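Local coordinates for protein beta-galactoside alpha-2,6-sialyltransferase (Photobacterium sp., PDB 2Z4T) that probably transfers sialic acid from a CMP-linked donor to the 6-hydroxyl of terminal galactose, and is captured with CMP and the acceptor lactose, at residues D122-P127 against Y230-A235; H291-D296 against K316-D321; F357-T362 against L400-H405. All blocks are in the same frame, centred on the assembly; numbering follows the deposited sequence.

Contact 1 (D122-P127 against Y230-A235); sequences DHASLP and YDDGSA. With GAL (beta-D-galactopyranose), chain B; C5P (cytidine-5'-monophosphate), chain C.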
loop_
_atom_site.group_PDB
_atom_site.type_symbol
_atom_site.label_atom_id
_atom_site.label_comp_id
_atom_site.label_asym_id
_atom_site.label_seq_id
_atom_site.Cartn_x
_atom_site.Cartn_y
_atom_site.Cartn_z
ATOM N N ASP A 122 7.117 -3.718 -0.269
ATOM C CA ASP A 122 6.914 -3.776 1.158
ATOM C C ASP A 122 6.760 -5.216 1.645
ATOM O O ASP A 122 6.186 -6.067 0.961
ATOM C CB ASP A 122 5.677 -2.949 1.561
ATOM C CG ASP A 122 5.372 -3.058 3.045
ATOM O OD1 ASP A 122 6.303 -2.881 3.865
ATOM O OD2 ASP A 122 4.214 -3.338 3.400
ATOM N N HIS A 123 7.243 -5.470 2.851
ATOM C CA HIS A 123 7.218 -6.804 3.420
ATOM C C HIS A 123 6.242 -6.819 4.588
ATOM O O HIS A 123 5.917 -7.895 5.093
ATOM C CB HIS A 123 8.606 -7.175 3.947
ATOM C CG HIS A 123 9.011 -6.361 5.135
ATOM N ND1 HIS A 123 9.433 -5.050 5.024
ATOM C CD2 HIS A 123 8.997 -6.645 6.461
ATOM C CE1 HIS A 123 9.682 -4.569 6.230
ATOM N NE2 HIS A 123 9.424 -5.516 7.119
ATOM N N ALA A 124 5.802 -5.635 5.022
ATOM C CA ALA A 124 4.995 -5.486 6.242
ATOM C C ALA A 124 3.500 -5.462 5.917
ATOM O O ALA A 124 3.075 -6.175 5.006
ATOM C CB ALA A 124 5.411 -4.252 7.004
ATOM N N SER A 125 2.698 -4.671 6.643
ATOM C CA SER A 125 1.231 -4.671 6.429
ATOM C C SER A 125 0.701 -3.321 5.994
ATOM O O SER A 125 -0.010 -3.211 4.985
ATOM C CB SER A 125 0.472 -5.107 7.679
ATOM O OG SER A 125 0.929 -6.360 8.147
ATOM N N LEU A 126 1.064 -2.292 6.748
ATOM C CA LEU A 126 0.554 -0.946 6.502
ATOM C C LEU A 126 0.902 -0.405 5.111
ATOM O O LEU A 126 -0.020 -0.061 4.343
ATOM C CB LEU A 126 1.027 0.001 7.587
ATOM C CG LEU A 126 0.120 1.202 7.794
ATOM C CD1 LEU A 126 -1.338 0.798 7.884
ATOM C CD2 LEU A 126 0.537 1.888 9.071
ATOM N N PRO A 127 2.211 -0.364 4.753
ATOM C CA PRO A 127 2.553 0.185 3.434
ATOM C C PRO A 127 1.875 -0.574 2.300
ATOM O O PRO A 127 1.422 0.045 1.319
ATOM C CB PRO A 127 4.068 0.009 3.357
ATOM C CG PRO A 127 4.523 -0.097 4.803
ATOM C CD PRO A 127 3.400 -0.813 5.496
ATOM N N TYR A 230 5.494 5.125 2.625
ATOM C CA TYR A 230 4.420 4.783 3.536
ATOM C C TYR A 230 5.068 4.099 4.713
ATOM O O TYR A 230 5.875 3.184 4.512
ATOM C CB TYR A 230 3.404 3.836 2.871
ATOM C CG TYR A 230 2.548 4.473 1.801
ATOM C CD1 TYR A 230 2.800 4.246 0.445
ATOM C CD2 TYR A 230 1.487 5.312 2.141
ATOM C CE1 TYR A 230 2.018 4.857 -0.568
ATOM C CE2 TYR A 230 0.678 5.917 1.146
ATOM C CZ TYR A 230 0.961 5.683 -0.200
ATOM O OH TYR A 230 0.167 6.271 -1.159
ATOM N N ASP A 231 4.731 4.551 5.926
ATOM C CA ASP A 231 5.295 4.015 7.174
ATOM C C ASP A 231 5.004 2.535 7.379
ATOM O O ASP A 231 3.878 2.087 7.199
ATOM C CB ASP A 231 4.740 4.755 8.395
ATOM C CG ASP A 231 5.244 6.175 8.507
ATOM O OD1 ASP A 231 6.340 6.440 7.973
ATOM O OD2 ASP A 231 4.539 7.021 9.116
ATOM N N ASP A 232 6.033 1.799 7.789
ATOM C CA ASP A 232 5.887 0.440 8.274
ATOM C C ASP A 232 4.793 0.417 9.334
ATOM O O ASP A 232 3.930 -0.462 9.325
ATOM C CB ASP A 232 7.221 -0.017 8.859
ATOM C CG ASP A 232 7.234 -1.483 9.203
ATOM O OD1 ASP A 232 6.520 -1.898 10.158
ATOM O OD2 ASP A 232 7.986 -2.211 8.515
ATOM N N GLY A 233 4.830 1.407 10.218
ATOM C CA GLY A 233 3.819 1.628 11.229
ATOM C C GLY A 233 4.480 2.334 12.405
ATOM O O GLY A 233 5.126 3.369 12.244
ATOM N N SER A 234 4.355 1.765 13.596
ATOM C CA SER A 234 4.914 2.379 14.783
ATOM C C SER A 234 6.439 2.386 14.718
ATOM O O SER A 234 7.073 3.247 15.311
ATOM C CB SER A 234 4.400 1.653 16.035
ATOM O OG SER A 234 4.870 0.315 16.104
ATOM N N ALA A 235 7.017 1.453 13.957
ATOM C CA ALA A 235 8.476 1.324 13.837
ATOM C C ALA A 235 9.162 2.636 13.527
ATOM O O ALA A 235 10.183 2.956 14.145
ATOM C CB ALA A 235 8.864 0.273 12.808
HETATM C C1 GAL B . 10.296 -7.180 10.564
HETATM C C2 GAL B . 11.374 -6.106 10.432
HETATM C C3 GAL B . 10.940 -4.861 11.201
HETATM C C4 GAL B . 9.523 -4.437 10.791
HETATM C C5 GAL B . 8.539 -5.608 10.852
HETATM C C6 GAL B . 7.172 -5.275 10.249
HETATM O O2 GAL B . 12.613 -6.617 10.899
HETATM O O3 GAL B . 11.854 -3.799 10.970
HETATM O O4 GAL B . 9.579 -3.904 9.485
HETATM O O5 GAL B . 9.057 -6.682 10.107
HETATM O O6 GAL B . 6.462 -4.315 11.004
HETATM O O3P C5P C . 0.827 -4.353 15.267
HETATM P P C5P C . 1.587 -3.570 14.263
HETATM O O1P C5P C . 2.668 -4.477 13.691
HETATM O O2P C5P C . 1.974 -2.193 14.762
HETATM O "O5'" C5P C . 0.551 -3.253 13.112
HETATM C "C5'" C5P C . 0.949 -2.806 11.834
HETATM C "C4'" C5P C . -0.269 -3.028 10.939
HETATM O "O4'" C5P C . -0.596 -4.424 10.899
HETATM C "C3'" C5P C . -1.536 -2.376 11.462
HETATM O "O3'" C5P C . -1.705 -1.039 11.004
HETATM C "C2'" C5P C . -2.598 -3.237 10.838
HETATM O "O2'" C5P C . -2.700 -2.972 9.438
HETATM C "C1'" C5P C . -2.017 -4.613 10.881
HETATM N N1 C5P C . -2.505 -5.329 12.057
HETATM C C2 C5P C . -3.791 -5.933 12.014
HETATM N N3 C5P C . -4.265 -6.624 13.081
HETATM C C4 C5P C . -3.523 -6.742 14.215
HETATM C C5 C5P C . -2.243 -6.153 14.289
HETATM C C6 C5P C . -1.747 -5.448 13.178
HETATM O O2 C5P C . -4.510 -5.834 11.009
HETATM N N4 C5P C . -4.027 -7.451 15.257
HETATM O O HOH W 1 2.971 -2.841 8.909
#
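The H123 imidazole and the D232 carboxylate converge on the acceptor galactose, their planes 52° apart and H123 CE1 3.7 Å from D232 OD2. Over the centre of one imidazole face lies A124 CB; at the edge, H123 NE2 donates to galactose O4 at 2.9 Å. A second, similarly bent bond runs from NE2 to the ring oxygen O5. The carboxylate bridges O4 and O6 of the galactose, D232 OD2 accepting from O4 at 2.5 Å and D232 OD1 from O6 at 2.6 Å. Its CG stands anti to the backbone N (chi1 -171°), which swings the oxygens back toward D122-P127 although CB points away from it. This is the substrate-facing rim of a Rossmann-like domain of the GT-B fold, with loops at the carboxyl ends of parallel strands 103-122 and 222-230. An Asx turn, A124 N to D122 OD1, shapes the loop after strand 103-122, and N201 ND2 bonds to both D122 OD1 and D232 OD2. Behind the sugar the contact is packing against carbonyls: P127 CG sits 3.3 Å from D231 O, and L126 CB 3.4 Å from D232 O. A water joins S125 N to D232 O, while L126 CD1 reaches to 3.6 Å from O3' of the CMP ribose.

Contact 2 (H291-D296 against K316-D321); sequences HFLRKD and KQMQWD. With PO4 (phosphate ion), chain I.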
loop_
_atom_site.group_PDB
_atom_site.type_symbol
_atom_site.label_atom_id
_atom_site.label_comp_id
_atom_site.label_asym_id
_atom_site.label_seq_id
_atom_site.Cartn_x
_atom_site.Cartn_y
_atom_site.Cartn_z
ATOM N N HIS A 291 4.073 9.746 3.424
ATOM C CA HIS A 291 2.739 9.580 3.984
ATOM C C HIS A 291 2.837 9.048 5.408
ATOM O O HIS A 291 2.969 7.851 5.619
ATOM C CB HIS A 291 1.913 8.666 3.087
ATOM C CG HIS A 291 1.858 9.126 1.668
ATOM N ND1 HIS A 291 2.829 8.801 0.743
ATOM C CD2 HIS A 291 0.973 9.917 1.022
ATOM C CE1 HIS A 291 2.529 9.353 -0.417
ATOM N NE2 HIS A 291 1.412 10.044 -0.272
ATOM N N PHE A 292 2.804 9.950 6.381
ATOM C CA PHE A 292 3.028 9.578 7.762
ATOM C C PHE A 292 1.776 8.970 8.368
ATOM O O PHE A 292 0.684 9.540 8.260
ATOM C CB PHE A 292 3.455 10.807 8.579
ATOM C CG PHE A 292 4.965 11.018 8.673
ATOM C CD1 PHE A 292 5.765 11.017 7.543
ATOM C CD2 PHE A 292 5.565 11.262 9.908
ATOM C CE1 PHE A 292 7.146 11.236 7.624
ATOM C CE2 PHE A 292 6.961 11.473 10.011
ATOM C CZ PHE A 292 7.749 11.467 8.864
ATOM N N LEU A 293 1.926 7.825 9.028
ATOM C CA LEU A 293 0.831 7.270 9.820
ATOM C C LEU A 293 0.230 8.332 10.748
ATOM O O LEU A 293 -0.995 8.424 10.899
ATOM C CB LEU A 293 1.314 6.068 10.637
ATOM C CG LEU A 293 0.305 5.280 11.469
ATOM C CD1 LEU A 293 -0.861 4.792 10.624
ATOM C CD2 LEU A 293 0.994 4.120 12.172
ATOM N N ARG A 294 1.088 9.123 11.380
ATOM C CA ARG A 294 0.628 10.230 12.196
ATOM C C ARG A 294 1.549 11.419 11.974
ATOM O O ARG A 294 2.548 11.599 12.684
ATOM C CB ARG A 294 0.572 9.838 13.674
ATOM C CG ARG A 294 -0.638 8.960 14.074
ATOM C CD ARG A 294 -1.963 9.730 14.040
ATOM N NE ARG A 294 -2.010 10.751 15.095
ATOM C CZ ARG A 294 -2.524 10.561 16.311
ATOM N NH1 ARG A 294 -3.057 9.383 16.638
ATOM N NH2 ARG A 294 -2.507 11.543 17.209
ATOM N N LYS A 295 1.212 12.217 10.969
ATOM C CA LYS A 295 1.953 13.424 10.640
ATOM C C LYS A 295 2.141 14.362 11.828
ATOM O O LYS A 295 3.183 15.019 11.942
ATOM C CB LYS A 295 1.261 14.161 9.498
ATOM C CG LYS A 295 1.917 15.461 9.099
ATOM C CD LYS A 295 1.231 16.034 7.875
ATOM C CE LYS A 295 1.354 17.547 7.827
ATOM N NZ LYS A 295 1.124 18.039 6.445
ATOM N N ASP A 296 1.146 14.420 12.709
ATOM C CA ASP A 296 1.159 15.370 13.811
ATOM C C ASP A 296 2.267 15.081 14.817
ATOM O O ASP A 296 2.602 15.930 15.637
ATOM C CB ASP A 296 -0.220 15.491 14.496
ATOM C CG ASP A 296 -0.798 14.144 14.949
ATOM O OD1 ASP A 296 -0.437 13.087 14.376
ATOM O OD2 ASP A 296 -1.646 14.151 15.873
ATOM N N LYS A 316 3.145 14.460 4.218
ATOM C CA LYS A 316 1.703 14.208 4.059
ATOM C C LYS A 316 1.163 13.355 5.199
ATOM O O LYS A 316 1.918 12.624 5.849
ATOM C CB LYS A 316 1.401 13.516 2.706
ATOM C CG LYS A 316 1.892 14.273 1.450
ATOM C CD LYS A 316 1.304 15.692 1.434
ATOM C CE LYS A 316 1.999 16.596 0.423
ATOM N NZ LYS A 316 1.553 16.291 -0.961
ATOM N N GLN A 317 -0.135 13.466 5.461
ATOM C CA GLN A 317 -0.809 12.570 6.384
ATOM C C GLN A 317 -1.351 11.396 5.580
ATOM O O GLN A 317 -2.046 11.596 4.568
ATOM C CB GLN A 317 -1.949 13.305 7.113
ATOM C CG GLN A 317 -2.914 12.417 7.928
ATOM C CD GLN A 317 -2.210 11.547 8.963
ATOM O OE1 GLN A 317 -1.396 12.039 9.744
ATOM N NE2 GLN A 317 -2.500 10.241 8.953
ATOM N N MET A 318 -1.037 10.177 6.009
ATOM C CA MET A 318 -1.651 8.968 5.421
ATOM C C MET A 318 -3.193 9.119 5.394
ATOM O O MET A 318 -3.799 9.574 6.362
ATOM C CB MET A 318 -1.233 7.750 6.227
ATOM C CG MET A 318 -1.214 6.439 5.485
ATOM S SD MET A 318 -0.601 5.051 6.500
ATOM C CE MET A 318 1.165 5.308 6.340
ATOM N N GLN A 319 -3.809 8.790 4.262
ATOM C CA GLN A 319 -5.256 8.977 4.067
ATOM C C GLN A 319 -5.997 7.654 4.241
ATOM O O GLN A 319 -5.443 6.595 3.919
ATOM C CB GLN A 319 -5.532 9.562 2.661
ATOM C CG GLN A 319 -4.922 10.965 2.416
ATOM C CD GLN A 319 -5.419 11.990 3.440
ATOM O OE1 GLN A 319 -4.646 12.508 4.265
ATOM N NE2 GLN A 319 -6.725 12.256 3.417
ATOM N N TRP A 320 -7.240 7.717 4.742
ATOM C CA TRP A 320 -8.111 6.524 4.903
ATOM C C TRP A 320 -9.455 6.630 4.167
ATOM O O TRP A 320 -10.469 6.015 4.555
ATOM C CB TRP A 320 -8.313 6.209 6.391
ATOM C CG TRP A 320 -7.010 5.890 7.015
ATOM C CD1 TRP A 320 -6.248 6.713 7.814
ATOM C CD2 TRP A 320 -6.249 4.698 6.824
ATOM N NE1 TRP A 320 -5.079 6.082 8.159
ATOM C CE2 TRP A 320 -5.049 4.845 7.566
ATOM C CE3 TRP A 320 -6.467 3.513 6.117
ATOM C CZ2 TRP A 320 -4.070 3.846 7.618
ATOM C CZ3 TRP A 320 -5.487 2.523 6.156
ATOM C CH2 TRP A 320 -4.303 2.696 6.906
ATOM N N ASP A 321 -9.452 7.392 3.080
ATOM C CA ASP A 321 -10.661 7.608 2.311
ATOM C C ASP A 321 -10.539 6.992 0.920
ATOM O O ASP A 321 -11.376 7.229 0.057
ATOM C CB ASP A 321 -10.965 9.103 2.221
ATOM C CG ASP A 321 -9.885 9.890 1.471
ATOM O OD1 ASP A 321 -8.748 9.388 1.221
ATOM O OD2 ASP A 321 -10.192 11.052 1.142
HETATM P P PO4 I . -1.836 16.273 4.164
HETATM O O1 PO4 I . -0.624 16.517 5.035
HETATM O O2 PO4 I . -1.709 17.127 2.913
HETATM O O3 PO4 I . -1.879 14.818 3.772
HETATM O O4 PO4 I . -3.062 16.644 4.981
HETATM O O HOH W 2 -3.517 7.187 10.376
#
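The side-chain amide of Q317 docks on the loop after H291-F292 through both its ends: NE2 gives an almost straight bond (176°) to L293 O at 3.1 Å, and OE1 accepts from K295 N at 2.9 Å. CG lies anti to the backbone N (chi1 169°) and the chain then bends at chi2, turning the amide back across the neighbouring segment. The L293 carbonyl is met from above its plane; NE2 also donates to M318 O within its own segment. These bonds continue a parallel beta ladder, in which F292 N donates to K316 O and M318 N to F292 O. Strand 315-317 thereby joins strand 288-292 at one end of the parallel array in the first Rossmann-like domain of the GT-B fold, the chain passing between them through helices 297-300 and 305-311.

A phosphate probably left from crystallisation accepts from Q317 N at 2.8 Å, and the extended chain of K295 brings NZ to the same ion. In a separate salt bridge R294 grips D296 side-on, NE and NH2 each using a syn lone pair of a different oxygen, while R294 NH1 bonds to F453 O. On the buried side, L293 packs on M318, with CD1 4.1 Å from SD, and M318 CE comes near H291 O. W320 NE1 donates in the plane of its indole to a water, which in turn donates to L293 O at 2.9 Å.

Contact 3 (F357-T362 against L400-H405); sequences FVFTGT and LFFKGH. With C5P (cytidine-5'-monophosphate), chain C.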
loop_
_atom_site.group_PDB
_atom_site.type_symbol
_atom_site.label_atom_id
_atom_site.label_comp_id
_atom_site.label_asym_id
_atom_site.label_seq_id
_atom_site.Cartn_x
_atom_site.Cartn_y
_atom_site.Cartn_z
ATOM N N PHE A 357 -17.268 -7.817 20.357
ATOM C CA PHE A 357 -15.971 -7.414 20.864
ATOM C C PHE A 357 -14.904 -8.019 19.968
ATOM O O PHE A 357 -14.935 -9.220 19.710
ATOM C CB PHE A 357 -15.822 -7.905 22.308
ATOM C CG PHE A 357 -14.403 -7.933 22.816
ATOM C CD1 PHE A 357 -13.541 -6.854 22.621
ATOM C CD2 PHE A 357 -13.949 -9.023 23.548
ATOM C CE1 PHE A 357 -12.236 -6.882 23.105
ATOM C CE2 PHE A 357 -12.654 -9.056 24.055
ATOM C CZ PHE A 357 -11.793 -7.987 23.837
ATOM N N VAL A 358 -13.988 -7.190 19.469
ATOM C CA VAL A 358 -12.848 -7.695 18.722
ATOM C C VAL A 358 -11.600 -7.507 19.558
ATOM O O VAL A 358 -11.307 -6.391 19.988
ATOM C CB VAL A 358 -12.648 -6.991 17.336
ATOM C CG1 VAL A 358 -11.310 -7.438 16.675
ATOM C CG2 VAL A 358 -13.813 -7.268 16.403
ATOM N N PHE A 359 -10.891 -8.597 19.827
ATOM C CA PHE A 359 -9.589 -8.497 20.439
ATOM C C PHE A 359 -8.560 -8.441 19.325
ATOM O O PHE A 359 -8.580 -9.307 18.428
ATOM C CB PHE A 359 -9.297 -9.670 21.377
ATOM C CG PHE A 359 -7.884 -9.687 21.879
ATOM C CD1 PHE A 359 -7.525 -8.962 23.004
ATOM C CD2 PHE A 359 -6.894 -10.385 21.186
ATOM C CE1 PHE A 359 -6.209 -8.956 23.456
ATOM C CE2 PHE A 359 -5.568 -10.390 21.622
ATOM C CZ PHE A 359 -5.223 -9.669 22.761
ATOM N N THR A 360 -7.668 -7.441 19.368
ATOM C CA THR A 360 -6.607 -7.338 18.366
ATOM C C THR A 360 -5.291 -7.866 18.927
ATOM O O THR A 360 -4.849 -7.429 19.990
ATOM C CB THR A 360 -6.428 -5.883 17.819
ATOM O OG1 THR A 360 -5.972 -5.000 18.855
ATOM C CG2 THR A 360 -7.720 -5.364 17.272
ATOM N N GLY A 361 -4.658 -8.800 18.214
ATOM C CA GLY A 361 -3.448 -9.460 18.734
ATOM C C GLY A 361 -2.163 -8.815 18.264
ATOM O O GLY A 361 -2.188 -7.852 17.510
ATOM N N THR A 362 -1.036 -9.346 18.722
ATOM C CA THR A 362 0.268 -8.901 18.266
ATOM C C THR A 362 1.164 -10.095 17.898
ATOM O O THR A 362 0.769 -11.249 18.047
ATOM C CB THR A 362 0.982 -8.016 19.326
ATOM O OG1 THR A 362 2.067 -7.313 18.714
ATOM C CG2 THR A 362 1.515 -8.858 20.486
ATOM N N LEU A 400 -17.357 -12.802 21.144
ATOM C CA LEU A 400 -15.915 -12.691 21.091
ATOM C C LEU A 400 -15.409 -12.880 19.662
ATOM O O LEU A 400 -15.702 -13.905 19.037
ATOM C CB LEU A 400 -15.313 -13.754 22.006
ATOM C CG LEU A 400 -13.792 -13.834 22.129
ATOM C CD1 LEU A 400 -13.176 -12.494 22.530
ATOM C CD2 LEU A 400 -13.457 -14.924 23.139
ATOM N N PHE A 401 -14.631 -11.898 19.176
ATOM C CA PHE A 401 -14.010 -11.897 17.842
ATOM C C PHE A 401 -12.508 -11.677 17.945
ATOM O O PHE A 401 -12.025 -10.978 18.851
ATOM C CB PHE A 401 -14.634 -10.812 16.966
ATOM C CG PHE A 401 -16.062 -11.106 16.573
ATOM C CD1 PHE A 401 -16.360 -11.567 15.300
ATOM C CD2 PHE A 401 -17.095 -10.931 17.472
ATOM C CE1 PHE A 401 -17.654 -11.851 14.926
ATOM C CE2 PHE A 401 -18.409 -11.218 17.117
ATOM C CZ PHE A 401 -18.690 -11.694 15.834
ATOM N N PHE A 402 -11.761 -12.269 17.018
ATOM C CA PHE A 402 -10.305 -12.181 17.059
ATOM C C PHE A 402 -9.709 -11.683 15.757
ATOM O O PHE A 402 -10.110 -12.120 14.688
ATOM C CB PHE A 402 -9.704 -13.533 17.462
ATOM C CG PHE A 402 -8.186 -13.593 17.412
ATOM C CD1 PHE A 402 -7.403 -12.793 18.248
ATOM C CD2 PHE A 402 -7.548 -14.478 16.553
ATOM C CE1 PHE A 402 -6.011 -12.868 18.222
ATOM C CE2 PHE A 402 -6.164 -14.567 16.518
ATOM C CZ PHE A 402 -5.385 -13.761 17.357
ATOM N N LYS A 403 -8.735 -10.788 15.871
ATOM C CA LYS A 403 -7.908 -10.282 14.766
ATOM C C LYS A 403 -6.500 -10.242 15.397
ATOM O O LYS A 403 -6.138 -9.192 15.900
ATOM C CB LYS A 403 -8.418 -8.859 14.498
ATOM C CG LYS A 403 -7.723 -8.091 13.382
ATOM C CD LYS A 403 -7.757 -8.933 12.110
ATOM C CE LYS A 403 -6.895 -8.362 11.090
ATOM N NZ LYS A 403 -5.467 -8.582 11.294
ATOM N N GLY A 404 -5.632 -11.273 15.365
ATOM C CA GLY A 404 -4.879 -11.817 14.240
ATOM C C GLY A 404 -4.178 -10.536 13.823
ATOM O O GLY A 404 -4.588 -10.008 12.806
ATOM N N HIS A 405 -3.058 -10.088 14.409
ATOM C CA HIS A 405 -1.721 -10.062 13.758
ATOM C C HIS A 405 -1.387 -10.858 12.498
ATOM O O HIS A 405 -1.282 -12.076 12.532
ATOM C CB HIS A 405 -0.526 -9.847 14.695
ATOM C CG HIS A 405 0.448 -8.827 14.179
ATOM N ND1 HIS A 405 1.258 -9.051 13.081
ATOM C CD2 HIS A 405 0.721 -7.561 14.590
ATOM C CE1 HIS A 405 1.987 -7.972 12.845
ATOM N NE2 HIS A 405 1.686 -7.056 13.751
HETATM O O3P C5P C . 0.827 -4.353 15.267
HETATM P P C5P C . 1.587 -3.570 14.263
HETATM O O1P C5P C . 2.668 -4.477 13.691
HETATM O O2P C5P C . 1.974 -2.193 14.762
HETATM O "O5'" C5P C . 0.551 -3.253 13.112
HETATM C "C5'" C5P C . 0.949 -2.806 11.834
HETATM C "C4'" C5P C . -0.269 -3.028 10.939
HETATM O "O4'" C5P C . -0.596 -4.424 10.899
HETATM C "C3'" C5P C . -1.536 -2.376 11.462
HETATM O "O3'" C5P C . -1.705 -1.039 11.004
HETATM C "C2'" C5P C . -2.598 -3.237 10.838
HETATM O "O2'" C5P C . -2.700 -2.972 9.438
HETATM C "C1'" C5P C . -2.017 -4.613 10.881
HETATM N N1 C5P C . -2.505 -5.329 12.057
HETATM C C2 C5P C . -3.791 -5.933 12.014
HETATM N N3 C5P C . -4.265 -6.624 13.081
HETATM C C4 C5P C . -3.523 -6.742 14.215
HETATM C C5 C5P C . -2.243 -6.153 14.289
HETATM C C6 C5P C . -1.747 -5.448 13.178
HETATM O O2 C5P C . -4.510 -5.834 11.009
HETATM N N4 C5P C . -4.027 -7.451 15.257
#
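V358 CG2 fits against F401 CB at 3.7 Å, its side chain crossing the phenylalanine at about a right angle, while V358 CG1 lies alongside K403 CB. On the other sheet face the bumps pair off in register: L400 CD1 nudges F357 CD2, and F402 CD1 meets the F359 ring at its edge, with F359 CD2 3.8 Å away. F359 and F402 both hold CG anti to the backbone N (chi1 172° and 175°), which sends the two rings the same way, under helices 371-386 and 410-417 respectively. G361, with no side chain, passes close to the F402 ring, its N 4.3 Å from F402 CE1; G404 N lies 3.2 Å above one face of that ring, toward the rim.

Backbone bonds such as F359 N to F401 O hold this beta-alpha-beta unit together, and its carboxyl strand ends line the CMP pocket, as the C-terminal Rossmann-like domain of GT-B enzymes usually holds the nucleotide. H405 NE2 donates to phosphate oxygen O1P at 2.8 Å, nearly straight at 171°. The cytosine amino group N4 gives its hydrogens to two carbonyls, G361 O at 2.9 Å and K403 O at 2.8 Å. Two acceptors facing position 4 suit an amino group and would repel a keto oxygen, consistent with selection of cytosine over uracil.

In the fold
Along the chain the three contacts follow one another in series. Contacts 1 and 2 share the parallel part of the sheet in the first Rossmann-like domain, with centres 12 Å apart; strand 222-230 runs directly beside strand 288-292, D231 OD2 accepts from L293 N, and L126 packs on L293. Contact 3 belongs to the separate six-stranded parallel sheet of the second Rossmann-like domain, its centre about 19 Å from that of contact 1 and 24 Å from that of contact 2. CMP bridges the gap: contacts 1 and 3 both touch it, their nearest atoms about 5 Å apart. The acceptor sugar is held mainly from one domain and the nucleotide mainly from the other, with each touched by both, in the interdomain cleft expected of GT-B enzymes.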